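Local structure of putative curved DNA-binding protein (Chaetomium thermophilum var. thermophilum DSM 1495, 4IPA) at residues T27-A32 and D125-I130; A33-K38 and L120-D125; Y281-P286 and V319-R324; K290-V295 and G326-Y331. The protein probably takes part in ribosome biogenesis as an Arx1 of the methionine aminopeptidase-like M24 family, and may also bind DNA. One frame throughout, in Å; residues are numbered along the deposited sequence.

Contact 1 (T27-A32 and D125-I130); sequences TKYKTA and DGYGTI
Lys28 and Tyr29 of helix 23-46 lie against Tyr127 and Asp125, at the turn into strand 127-136. Lys28 starts beside the ring of Tyr127, its CB 4.1 Å from Tyr127 CD2. Beyond CG the chain is extended: Lys28 CD runs past Asp125 CB at 3.9 Å, CE passes near OD2, and NZ forms a salt bridge with Asp125 OD2 at 3.1 Å. The ammonium meets this oxygen on its anti side, 34° out of the carboxylate plane, and Asp24 gives it a second acidic partner. Tyr29 presents a ring face to Tyr127, whose CB stands 3.6 Å from the ring centroid in a CH-pi contact. At the ring edge, Tyr29 CE1 lies 3.3 Å from Gly128 O. The two tyrosine rings meet obliquely, planes 53° apart. Further along, Ala32 CB comes within 3.6 Å of Thr129 OG1, which is hydrogen-bonded to Ser36. An alanine in place of Tyr29 would probably leave Tyr127 CB without its aromatic cover and open a gap beside Gly128 O. In this helix-on-sheet packing of the M24 metallopeptidase region the chemistry is thus divided, a partly exposed charge pair at the turn and mostly apolar, aromatic packing further along the strand.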
loop_
_atom_site.group_PDB
_atom_site.type_symbol
_atom_site.label_atom_id
_atom_site.label_comp_id
_atom_site.label_asym_id
_atom_site.label_seq_id
_atom_site.Cartn_x
_atom_site.Cartn_y
_atom_site.Cartn_z
ATOM N N THR A 27 14.481 8.640 11.392
ATOM C CA THR A 27 15.411 8.937 10.302
ATOM C C THR A 27 15.622 7.753 9.348
ATOM O O THR A 27 15.829 7.948 8.149
ATOM C CB THR A 27 16.780 9.431 10.867
ATOM O OG1 THR A 27 16.570 10.634 11.620
ATOM C CG2 THR A 27 17.776 9.715 9.750
ATOM N N LYS A 28 15.563 6.537 9.878
ATOM C CA LYS A 28 15.683 5.343 9.047
ATOM C C LYS A 28 14.423 5.128 8.212
ATOM O O LYS A 28 14.510 4.817 7.029
ATOM C CB LYS A 28 16.010 4.115 9.910
ATOM C CG LYS A 28 17.460 4.099 10.405
ATOM C CD LYS A 28 17.700 3.088 11.523
ATOM C CE LYS A 28 19.188 3.060 11.900
ATOM N NZ LYS A 28 19.449 2.294 13.153
ATOM N N TYR A 29 13.254 5.292 8.833
ATOM C CA TYR A 29 12.004 5.336 8.088
ATOM C C TYR A 29 12.095 6.399 7.009
ATOM O O TYR A 29 11.748 6.154 5.860
ATOM C CB TYR A 29 10.834 5.654 9.008
ATOM C CG TYR A 29 10.235 4.459 9.697
ATOM C CD1 TYR A 29 9.586 3.473 8.970
ATOM C CD2 TYR A 29 10.286 4.330 11.072
ATOM C CE1 TYR A 29 9.030 2.395 9.591
ATOM C CE2 TYR A 29 9.726 3.243 11.707
ATOM C CZ TYR A 29 9.105 2.282 10.955
ATOM O OH TYR A 29 8.544 1.206 11.568
ATOM N N LYS A 30 12.581 7.581 7.372
ATOM C CA LYS A 30 12.661 8.676 6.403
ATOM C C LYS A 30 13.621 8.386 5.245
ATOM O O LYS A 30 13.363 8.770 4.103
ATOM C CB LYS A 30 13.041 9.998 7.081
ATOM C CG LYS A 30 13.166 11.166 6.113
ATOM C CD LYS A 30 11.790 11.701 5.731
ATOM C CE LYS A 30 11.877 12.731 4.621
ATOM N NZ LYS A 30 10.542 12.960 4.018
ATOM N N THR A 31 14.734 7.722 5.533
ATOM C CA THR A 31 15.659 7.357 4.471
ATOM C C THR A 31 14.970 6.388 3.516
ATOM O O THR A 31 15.103 6.494 2.300
ATOM C CB THR A 31 16.917 6.660 5.013
ATOM O OG1 THR A 31 17.500 7.444 6.052
ATOM C CG2 THR A 31 17.925 6.488 3.890
ATOM N N ALA A 32 14.249 5.429 4.089
ATOM C CA ALA A 32 13.465 4.490 3.303
ATOM C C ALA A 32 12.414 5.189 2.435
ATOM O O ALA A 32 12.240 4.837 1.282
ATOM C CB ALA A 32 12.808 3.461 4.213
ATOM N N ASP A 125 17.369 -1.032 8.143
ATOM C CA ASP A 125 17.531 -1.608 9.476
ATOM C C ASP A 125 16.214 -2.111 10.043
ATOM O O ASP A 125 15.959 -1.995 11.241
ATOM C CB ASP A 125 18.197 -0.625 10.442
ATOM C CG ASP A 125 18.609 -1.285 11.766
ATOM O OD1 ASP A 125 19.007 -2.469 11.759
ATOM O OD2 ASP A 125 18.544 -0.616 12.820
ATOM N N GLY A 126 15.380 -2.664 9.165
ATOM C CA GLY A 126 14.129 -3.277 9.561
ATOM C C GLY A 126 12.980 -2.295 9.623
ATOM O O GLY A 126 11.877 -2.661 10.006
ATOM N N TYR A 127 13.234 -1.046 9.249
ATOM C CA TYR A 127 12.177 -0.036 9.226
ATOM C C TYR A 127 11.783 0.286 7.784
ATOM O O TYR A 127 12.532 0.932 7.037
ATOM C CB TYR A 127 12.588 1.220 10.020
ATOM C CG TYR A 127 12.981 0.875 11.453
ATOM C CD1 TYR A 127 12.022 0.465 12.372
ATOM C CD2 TYR A 127 14.308 0.907 11.863
ATOM C CE1 TYR A 127 12.364 0.126 13.672
ATOM C CE2 TYR A 127 14.670 0.564 13.173
ATOM C CZ TYR A 127 13.693 0.176 14.066
ATOM O OH TYR A 127 14.028 -0.174 15.356
ATOM N N GLY A 128 10.601 -0.183 7.397
ATOM C CA GLY A 128 10.162 -0.080 6.020
ATOM C C GLY A 128 9.084 0.953 5.758
ATOM O O GLY A 128 8.252 1.247 6.630
ATOM N N THR A 129 9.115 1.518 4.556
ATOM C CA THR A 129 8.047 2.386 4.093
ATOM C C THR A 129 7.502 1.767 2.823
ATOM O O THR A 129 8.263 1.464 1.912
ATOM C CB THR A 129 8.574 3.791 3.726
ATOM O OG1 THR A 129 9.583 3.649 2.720
ATOM C CG2 THR A 129 9.183 4.482 4.949
ATOM N N ILE A 130 6.194 1.571 2.763
ATOM C CA ILE A 130 5.551 1.102 1.546
ATOM C C ILE A 130 4.698 2.246 0.988
ATOM O O ILE A 130 4.031 2.953 1.752
ATOM C CB ILE A 130 4.692 -0.163 1.812
ATOM C CG1 ILE A 130 5.557 -1.263 2.437
ATOM C CG2 ILE A 130 4.048 -0.674 0.517
ATOM C CD1 ILE A 130 4.801 -2.547 2.764
#

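Contact 2 (A33-K38 and L120-D125); sequences AQISEK and LGAQID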
loop_
_atom_site.group_PDB
_atom_site.type_symbol
_atom_site.label_atom_id
_atom_site.label_comp_id
_atom_site.label_asym_id
_atom_site.label_seq_id
_atom_site.Cartn_x
_atom_site.Cartn_y
_atom_site.Cartn_z
ATOM N N ALA A 33 11.716 6.167 3.002
ATOM C CA ALA A 33 10.682 6.904 2.291
ATOM C C ALA A 33 11.239 7.669 1.096
ATOM O O ALA A 33 10.661 7.655 0.022
ATOM C CB ALA A 33 9.982 7.864 3.236
ATOM N N GLN A 34 12.354 8.354 1.296
ATOM C CA GLN A 34 12.955 9.116 0.214
ATOM C C GLN A 34 13.344 8.178 -0.921
ATOM O O GLN A 34 13.142 8.500 -2.088
ATOM C CB GLN A 34 14.173 9.903 0.706
ATOM C CG GLN A 34 13.830 11.113 1.568
ATOM C CD GLN A 34 15.074 11.873 2.013
ATOM O OE1 GLN A 34 15.848 11.396 2.848
ATOM N NE2 GLN A 34 15.285 13.047 1.435
ATOM N N ILE A 35 13.881 7.009 -0.588
ATOM C CA ILE A 35 14.195 6.039 -1.625
ATOM C C ILE A 35 12.921 5.561 -2.318
ATOM O O ILE A 35 12.868 5.517 -3.543
ATOM C CB ILE A 35 14.992 4.819 -1.098
ATOM C CG1 ILE A 35 16.452 5.198 -0.825
ATOM C CG2 ILE A 35 14.967 3.698 -2.124
ATOM C CD1 ILE A 35 17.269 4.116 -0.106
ATOM N N SER A 36 11.895 5.216 -1.544
ATOM C CA SER A 36 10.669 4.678 -2.145
ATOM C C SER A 36 10.012 5.712 -3.039
ATOM O O SER A 36 9.549 5.386 -4.115
ATOM C CB SER A 36 9.668 4.220 -1.084
ATOM O OG SER A 36 10.300 3.448 -0.085
ATOM N N GLU A 37 9.973 6.963 -2.595
ATOM C CA GLU A 37 9.325 7.997 -3.388
ATOM C C GLU A 37 10.089 8.281 -4.678
ATOM O O GLU A 37 9.482 8.543 -5.713
ATOM C CB GLU A 37 9.110 9.283 -2.576
ATOM C CG GLU A 37 8.105 9.116 -1.428
ATOM C CD GLU A 37 7.910 10.400 -0.624
ATOM O OE1 GLU A 37 8.674 11.370 -0.847
ATOM O OE2 GLU A 37 6.991 10.449 0.228
ATOM N N LYS A 38 11.414 8.213 -4.613
ATOM C CA LYS A 38 12.239 8.421 -5.804
ATOM C C LYS A 38 12.083 7.269 -6.804
ATOM O O LYS A 38 11.976 7.503 -8.006
ATOM C CB LYS A 38 13.708 8.629 -5.432
ATOM C CG LYS A 38 14.680 8.479 -6.609
ATOM C CD LYS A 38 16.036 9.113 -6.304
ATOM C CE LYS A 38 15.889 10.625 -6.048
ATOM N NZ LYS A 38 17.178 11.333 -5.730
ATOM N N LEU A 120 5.431 -0.112 -4.098
ATOM C CA LEU A 120 6.781 -0.591 -3.893
ATOM C C LEU A 120 7.273 0.001 -2.595
ATOM O O LEU A 120 6.582 0.811 -1.988
ATOM C CB LEU A 120 7.672 -0.152 -5.056
ATOM C CG LEU A 120 7.740 1.342 -5.362
ATOM C CD1 LEU A 120 8.825 2.015 -4.534
ATOM C CD2 LEU A 120 8.001 1.558 -6.866
ATOM N N GLY A 121 8.456 -0.397 -2.156
ATOM C CA GLY A 121 9.016 0.208 -0.969
ATOM C C GLY A 121 10.382 -0.285 -0.564
ATOM O O GLY A 121 10.813 -1.382 -0.949
ATOM N N ALA A 122 11.053 0.547 0.226
ATOM C CA ALA A 122 12.365 0.238 0.760
ATOM C C ALA A 122 12.356 0.107 2.274
ATOM O O ALA A 122 11.386 0.457 2.954
ATOM C CB ALA A 122 13.381 1.302 0.348
ATOM N N GLN A 123 13.505 -0.312 2.788
ATOM C CA GLN A 123 13.633 -0.860 4.118
ATOM C C GLN A 123 15.056 -0.547 4.624
ATOM O O GLN A 123 16.036 -0.944 3.989
ATOM C CB GLN A 123 13.423 -2.365 3.948
ATOM C CG GLN A 123 13.443 -3.173 5.133
ATOM C CD GLN A 123 14.838 -3.502 5.576
ATOM O OE1 GLN A 123 15.352 -2.868 6.492
ATOM N NE2 GLN A 123 15.459 -4.519 4.948
ATOM N N ILE A 124 15.172 0.184 5.734
ATOM C CA ILE A 124 16.481 0.392 6.389
ATOM C C ILE A 124 16.497 -0.072 7.847
ATOM O O ILE A 124 15.759 0.452 8.676
ATOM C CB ILE A 124 16.977 1.866 6.356
ATOM C CG1 ILE A 124 17.414 2.268 4.953
ATOM C CG2 ILE A 124 18.191 2.033 7.283
ATOM C CD1 ILE A 124 16.355 2.947 4.193
ATOM N N ASP A 125 17.369 -1.032 8.143
ATOM C CA ASP A 125 17.531 -1.608 9.476
ATOM C C ASP A 125 16.214 -2.111 10.043
ATOM O O ASP A 125 15.959 -1.995 11.241
ATOM C CB ASP A 125 18.197 -0.625 10.442
ATOM C CG ASP A 125 18.609 -1.285 11.766
ATOM O OD1 ASP A 125 19.007 -2.469 11.759
ATOM O OD2 ASP A 125 18.544 -0.616 12.820
#
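Ser36 turns its OG anti to its own carbonyl carbon, beside the backbone N (chi1 -46°), where the hydroxyl meets the backbone of Ala122. Ile35 has CG2 anti to its backbone N, and this methyl branch is the one that reaches the same residue. Ala122 N donates to Ser36 OG at 3.0 Å, with an N-H...O angle of 147°. The hydroxyl is also hydrogen-bonded to Ala32 O, one helical turn back, and to Thr129 OG1, so three groups grip this buried oxygen and fix its rotation. Next to the bond, Gly121 CA lies 3.6 Å from Ser36 OG, and the CA atoms of Ser36 and Gly121 are 4.9 Å apart, so helix and strand approach closely here. On the strand, the residues flanking Gly121 also touch the helix: Ala122 CB packs on Ile35 CG2 at 3.8 Å, and Leu120 CD1 lies 3.5 Å from the carbonyl oxygen Ser36 O. The result is a helix laid on a sheet, with one serine bonding directly to a strand N-H. Helix 23-46 runs roughly antiparallel to strand 115-124, at 156° between the segments. That strand is the middle one of a three-stranded antiparallel sheet, between 79-88 and 127-136, and helix 53-69 adds Met64 against both Ile35 and Ala122.

Contact 3 (Y281-P286 and V319-R324); sequences YALKRP and VIECVR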
loop_
_atom_site.group_PDB
_atom_site.type_symbol
_atom_site.label_atom_id
_atom_site.label_comp_id
_atom_site.label_asym_id
_atom_site.label_seq_id
_atom_site.Cartn_x
_atom_site.Cartn_y
_atom_site.Cartn_z
ATOM N N TYR A 281 7.969 -24.395 11.157
ATOM C CA TYR A 281 7.795 -25.627 10.391
ATOM C C TYR A 281 9.106 -26.075 9.743
ATOM O O TYR A 281 9.818 -25.274 9.142
ATOM C CB TYR A 281 6.706 -25.433 9.328
ATOM C CG TYR A 281 6.475 -26.636 8.442
ATOM C CD1 TYR A 281 5.742 -27.722 8.892
ATOM C CD2 TYR A 281 6.970 -26.675 7.144
ATOM C CE1 TYR A 281 5.517 -28.839 8.071
ATOM C CE2 TYR A 281 6.750 -27.783 6.314
ATOM C CZ TYR A 281 6.028 -28.860 6.790
ATOM O OH TYR A 281 5.807 -29.951 5.981
ATOM N N ALA A 282 9.441 -27.351 9.874
ATOM C CA ALA A 282 10.670 -27.854 9.270
ATOM C C ALA A 282 10.437 -28.309 7.827
ATOM O O ALA A 282 9.645 -29.215 7.573
ATOM C CB ALA A 282 11.252 -28.969 10.093
ATOM N N LEU A 283 11.120 -27.662 6.885
ATOM C CA LEU A 283 10.983 -28.012 5.473
ATOM C C LEU A 283 11.712 -29.314 5.159
ATOM O O LEU A 283 12.847 -29.510 5.582
ATOM C CB LEU A 283 11.501 -26.876 4.594
ATOM C CG LEU A 283 10.725 -25.564 4.766
ATOM C CD1 LEU A 283 11.493 -24.403 4.161
ATOM C CD2 LEU A 283 9.309 -25.683 4.173
ATOM N N LYS A 284 11.047 -30.202 4.428
ATOM C CA LYS A 284 11.634 -31.490 4.075
ATOM C C LYS A 284 12.359 -31.453 2.736
ATOM O O LYS A 284 13.355 -32.152 2.537
ATOM C CB LYS A 284 10.557 -32.583 4.069
ATOM C CG LYS A 284 9.944 -32.820 5.449
ATOM C CD LYS A 284 8.960 -33.980 5.449
ATOM C CE LYS A 284 8.552 -34.338 6.874
ATOM N NZ LYS A 284 7.615 -35.502 6.932
ATOM N N ARG A 285 11.875 -30.614 1.830
ATOM C CA ARG A 285 12.394 -30.587 0.470
ATOM C C ARG A 285 13.573 -29.638 0.326
ATOM O O ARG A 285 13.522 -28.492 0.775
ATOM C CB ARG A 285 11.263 -30.253 -0.511
ATOM C CG ARG A 285 10.135 -31.271 -0.403
ATOM C CD ARG A 285 8.920 -30.915 -1.227
ATOM N NE ARG A 285 9.208 -30.776 -2.652
ATOM C CZ ARG A 285 9.308 -31.797 -3.508
ATOM N NH1 ARG A 285 9.166 -33.054 -3.090
ATOM N NH2 ARG A 285 9.559 -31.561 -4.790
ATOM N N PRO A 286 14.650 -30.123 -0.300
ATOM C CA PRO A 286 15.885 -29.343 -0.380
ATOM C C PRO A 286 15.706 -28.037 -1.142
ATOM O O PRO A 286 16.324 -27.054 -0.765
ATOM C CB PRO A 286 16.855 -30.285 -1.110
ATOM C CG PRO A 286 15.980 -31.266 -1.822
ATOM C CD PRO A 286 14.777 -31.439 -0.950
ATOM N N VAL A 319 8.679 -22.928 -3.410
ATOM C CA VAL A 319 7.615 -22.123 -2.821
ATOM C C VAL A 319 6.448 -22.979 -2.328
ATOM O O VAL A 319 5.809 -22.657 -1.323
ATOM C CB VAL A 319 7.096 -21.019 -3.764
ATOM C CG1 VAL A 319 6.252 -21.619 -4.899
ATOM C CG2 VAL A 319 6.279 -20.020 -2.965
ATOM N N ILE A 320 6.185 -24.073 -3.034
ATOM C CA ILE A 320 5.059 -24.938 -2.706
ATOM C C ILE A 320 5.069 -25.388 -1.240
ATOM O O ILE A 320 4.131 -25.087 -0.493
ATOM C CB ILE A 320 5.012 -26.162 -3.635
ATOM C CG1 ILE A 320 4.888 -25.695 -5.092
ATOM C CG2 ILE A 320 3.883 -27.115 -3.210
ATOM C CD1 ILE A 320 4.889 -26.819 -6.132
ATOM N N GLU A 321 6.125 -26.090 -0.823
ATOM C CA GLU A 321 6.199 -26.538 0.565
ATOM C C GLU A 321 6.271 -25.375 1.558
ATOM O O GLU A 321 5.756 -25.454 2.674
ATOM C CB GLU A 321 7.385 -27.473 0.794
ATOM C CG GLU A 321 7.305 -28.164 2.156
ATOM C CD GLU A 321 8.535 -28.977 2.506
ATOM O OE1 GLU A 321 9.607 -28.762 1.895
ATOM O OE2 GLU A 321 8.412 -29.842 3.401
ATOM N N CYS A 322 6.923 -24.295 1.159
ATOM C CA CYS A 322 7.063 -23.155 2.050
ATOM C C CYS A 322 5.689 -22.561 2.394
ATOM O O CYS A 322 5.449 -22.159 3.532
ATOM C CB CYS A 322 7.993 -22.092 1.437
ATOM S SG CYS A 322 9.782 -22.517 1.421
ATOM N N VAL A 323 4.793 -22.517 1.408
ATOM C CA VAL A 323 3.449 -21.986 1.608
ATOM C C VAL A 323 2.585 -23.002 2.353
ATOM O O VAL A 323 1.877 -22.659 3.305
ATOM C CB VAL A 323 2.768 -21.640 0.261
ATOM C CG1 VAL A 323 1.265 -21.300 0.463
ATOM C CG2 VAL A 323 3.515 -20.508 -0.435
ATOM N N ARG A 324 2.643 -24.251 1.905
ATOM C CA ARG A 324 1.864 -25.292 2.532
ATOM C C ARG A 324 2.238 -25.347 4.012
ATOM O O ARG A 324 1.374 -25.475 4.870
ATOM C CB ARG A 324 2.085 -26.643 1.846
ATOM C CG ARG A 324 1.140 -27.731 2.346
ATOM C CD ARG A 324 -0.339 -27.458 1.981
ATOM N NE ARG A 324 -0.576 -27.480 0.533
ATOM C CZ ARG A 324 -0.677 -28.588 -0.206
ATOM N NH1 ARG A 324 -0.565 -29.790 0.352
ATOM N NH2 ARG A 324 -0.891 -28.494 -1.517
#
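Glu321 OE1 is gripped by two groups at the start of a helix: Arg285 N donates to its syn lone pair at 2.9 Å, and Ser288 OG is hydrogen-bonded to it as well. The other carboxylate oxygen, Glu321 OE2, takes Lys284 N at 2.9 Å, a nearly straight bond of 171° that arrives on the syn side. Two successive backbone N-H groups therefore hold the carboxylate in a forked grip that limits its rotation. The glutamate spans the distance with CG anti to its backbone N and an extended chain beyond. Arg285 is the N-cap of helix 286-299, and a negative group so close to that end would probably be favoured by the helix dipole. The charged ends stay back, Arg285 NE being 5.0 Å from Glu321 OE1, while the inner carbons of Arg285 lie close to that oxygen. Leu283 lies alongside the glutamate, the two chains pointing opposite ways, with Leu283 CD2 3.8 Å from Glu321 CD. Its other branch, Leu283 CD1, touches Cys322 SG at 3.7 Å. Tyr281 brings its ring edge toward the carboxylate, the two planes 81° apart. This surface contact ties the loop leading into helix 286-299 to helix 312-324. Leu283 also packs on Tyr292 of the first helix, while Cys322 packs on Val327 and on Phe328, whose strand 328-330 pairs with strand 273-276.

Contact 4 (K290-V295 and G326-Y331); sequences KIYSEV and GVFRQY
Tyr292 and Phe328 are the closest residues of the two backbones, their CA atoms 8.3 Å apart, so side chains must bridge the distance. Helix 290-295 and strand 328-330 cross nearly perpendicularly, at 91°, with their axes 12.1 Å apart. Gly326 ends the preceding helix in a Schellman motif at a positive phi of 79°, from which the chain passes through Val327 into the strand. Phe328 carries most of the contact, its ring reaching between three residues of the helix. On one side, Phe328 CE1 touches Tyr292 CD2 at 3.7 Å; on the other, CE2 meets Ile291 CG2 at 3.9 Å, with that methyl at the ring edge. The end of the ring, Phe328 CZ, meets Val295 CG2 at 3.9 Å, the two side chains approaching tip to tip. Tyr292, with CG anti to its backbone N (chi1 -179°), also touches Val327, its CE2 lying 3.8 Å from Val327 CB. Its hydroxyl is hydrogen-bonded to Arg276 NE. An alanine at Tyr292 would probably open a gap beside Val327 and Phe328 and deprive Arg276 NE of its hydroxyl partner. This small apolar core joins helix 286-299 to an edge strand of a three-stranded sheet. Helix 312-324 contributes Val319 and Cys322 to it, and Phe304 of strand 304-305 meets Phe328 edge-to-face.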
loop_
_atom_site.group_PDB
_atom_site.type_symbol
_atom_site.label_atom_id
_atom_site.label_comp_id
_atom_site.label_asym_id
_atom_site.label_seq_id
_atom_site.Cartn_x
_atom_site.Cartn_y
_atom_site.Cartn_z
ATOM N N LYS A 290 16.327 -24.272 0.311
ATOM C CA LYS A 290 17.247 -23.455 -0.471
ATOM C C LYS A 290 16.653 -22.076 -0.752
ATOM O O LYS A 290 17.315 -21.056 -0.605
ATOM C CB LYS A 290 17.587 -24.168 -1.784
ATOM C CG LYS A 290 18.452 -23.349 -2.715
ATOM C CD LYS A 290 18.817 -24.136 -3.972
ATOM C CE LYS A 290 19.880 -23.396 -4.777
ATOM N NZ LYS A 290 20.076 -24.010 -6.113
ATOM N N ILE A 291 15.400 -22.074 -1.180
ATOM C CA ILE A 291 14.662 -20.860 -1.485
ATOM C C ILE A 291 14.385 -20.117 -0.174
ATOM O O ILE A 291 14.457 -18.890 -0.107
ATOM C CB ILE A 291 13.341 -21.234 -2.189
ATOM C CG1 ILE A 291 13.616 -21.574 -3.656
ATOM C CG2 ILE A 291 12.314 -20.140 -2.061
ATOM C CD1 ILE A 291 14.495 -20.578 -4.339
ATOM N N TYR A 292 14.090 -20.881 0.871
ATOM C CA TYR A 292 13.820 -20.310 2.175
ATOM C C TYR A 292 15.010 -19.500 2.687
ATOM O O TYR A 292 14.850 -18.377 3.174
ATOM C CB TYR A 292 13.485 -21.404 3.181
ATOM C CG TYR A 292 13.173 -20.824 4.536
ATOM C CD1 TYR A 292 14.185 -20.561 5.449
ATOM C CD2 TYR A 292 11.870 -20.504 4.882
ATOM C CE1 TYR A 292 13.901 -20.012 6.684
ATOM C CE2 TYR A 292 11.570 -19.960 6.115
ATOM C CZ TYR A 292 12.589 -19.717 7.015
ATOM O OH TYR A 292 12.286 -19.166 8.227
ATOM N N SER A 293 16.204 -20.072 2.561
ATOM C CA SER A 293 17.419 -19.400 3.010
ATOM C C SER A 293 17.768 -18.224 2.129
ATOM O O SER A 293 18.158 -17.182 2.627
ATOM C CB SER A 293 18.595 -20.370 3.091
ATOM O OG SER A 293 18.340 -21.306 4.117
ATOM N N GLU A 294 17.621 -18.392 0.825
ATOM C CA GLU A 294 17.820 -17.270 -0.089
ATOM C C GLU A 294 16.955 -16.068 0.324
ATOM O O GLU A 294 17.402 -14.917 0.272
ATOM C CB GLU A 294 17.485 -17.666 -1.532
ATOM C CG GLU A 294 17.535 -16.496 -2.502
ATOM C CD GLU A 294 17.048 -16.851 -3.896
ATOM O OE1 GLU A 294 16.521 -17.962 -4.084
ATOM O OE2 GLU A 294 17.189 -16.016 -4.815
ATOM N N VAL A 295 15.722 -16.347 0.740
ATOM C CA VAL A 295 14.773 -15.285 1.048
ATOM C C VAL A 295 15.060 -14.679 2.421
ATOM O O VAL A 295 15.020 -13.464 2.597
ATOM C CB VAL A 295 13.329 -15.790 0.987
ATOM C CG1 VAL A 295 12.391 -14.784 1.647
ATOM C CG2 VAL A 295 12.921 -16.059 -0.445
ATOM N N GLY A 326 3.345 -22.979 5.897
ATOM C CA GLY A 326 3.127 -21.743 6.624
ATOM C C GLY A 326 4.340 -20.876 6.952
ATOM O O GLY A 326 4.228 -19.953 7.760
ATOM N N VAL A 327 5.490 -21.145 6.335
ATOM C CA VAL A 327 6.685 -20.327 6.569
ATOM C C VAL A 327 6.773 -19.181 5.568
ATOM O O VAL A 327 7.430 -18.185 5.842
ATOM C CB VAL A 327 8.009 -21.151 6.542
ATOM C CG1 VAL A 327 7.971 -22.279 7.566
ATOM C CG2 VAL A 327 8.252 -21.718 5.150
ATOM N N PHE A 328 6.151 -19.342 4.400
ATOM C CA PHE A 328 5.877 -18.208 3.526
ATOM C C PHE A 328 4.381 -17.927 3.615
ATOM O O PHE A 328 3.577 -18.851 3.644
ATOM C CB PHE A 328 6.188 -18.514 2.059
ATOM C CG PHE A 328 7.655 -18.542 1.712
ATOM C CD1 PHE A 328 8.636 -18.498 2.687
ATOM C CD2 PHE A 328 8.042 -18.614 0.382
ATOM C CE1 PHE A 328 9.973 -18.527 2.340
ATOM C CE2 PHE A 328 9.375 -18.654 0.021
ATOM C CZ PHE A 328 10.345 -18.609 1.000
ATOM N N ARG A 329 4.016 -16.655 3.687
ATOM C CA ARG A 329 2.655 -16.252 3.425
ATOM C C ARG A 329 2.530 -15.986 1.921
ATOM O O ARG A 329 3.391 -15.363 1.310
ATOM C CB ARG A 329 2.299 -14.990 4.214
ATOM C CG ARG A 329 0.860 -14.506 3.972
ATOM C CD ARG A 329 0.519 -13.262 4.790
ATOM N NE ARG A 329 0.697 -13.500 6.217
ATOM C CZ ARG A 329 -0.206 -14.089 6.981
ATOM N NH1 ARG A 329 -1.350 -14.493 6.445
ATOM N NH2 ARG A 329 0.030 -14.275 8.272
ATOM N N GLN A 330 1.457 -16.453 1.319
ATOM C CA GLN A 330 1.241 -16.202 -0.093
ATOM C C GLN A 330 0.112 -15.195 -0.202
ATOM O O GLN A 330 -0.895 -15.328 0.477
ATOM C CB GLN A 330 0.887 -17.511 -0.806
ATOM C CG GLN A 330 0.306 -17.385 -2.198
ATOM C CD GLN A 330 -0.373 -18.688 -2.632
ATOM O OE1 GLN A 330 0.134 -19.412 -3.472
ATOM N NE2 GLN A 330 -1.516 -18.987 -2.036
ATOM N N TYR A 331 0.299 -14.180 -1.038
ATOM C CA TYR A 331 -0.763 -13.216 -1.323
ATOM C C TYR A 331 -1.419 -13.591 -2.626
ATOM O O TYR A 331 -0.878 -13.339 -3.706
ATOM C CB TYR A 331 -0.208 -11.789 -1.400
ATOM C CG TYR A 331 0.386 -11.351 -0.091
ATOM C CD1 TYR A 331 -0.418 -10.788 0.904
ATOM C CD2 TYR A 331 1.737 -11.548 0.181
ATOM C CE1 TYR A 331 0.120 -10.405 2.123
ATOM C CE2 TYR A 331 2.286 -11.161 1.389
ATOM C CZ TYR A 331 1.476 -10.594 2.359
ATOM O OH TYR A 331 2.031 -10.220 3.559
#

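Overall arrangement
From the N terminus, helix 23-46 comes first and serves two contacts. Contact 1 closes a long loop by bringing its first half to the start of strand 127-136, and contact 2, nested inside that loop, joins its next turns to strand 115-124. The two share Asp125 and touch directly, binding one helix to neighbouring strands of the same sheet. In series with them, some 22 to 30 Å away between centres, contacts 3 and 4 form a second pair. Their segments alternate along the chain, so the two loops cross in sequence, and together they tie helices 286-299 and 312-324 to strand 328-330. The centres of contacts 3 and 4 lie 8 Å apart, and Cys322 O links the pair through the backbone.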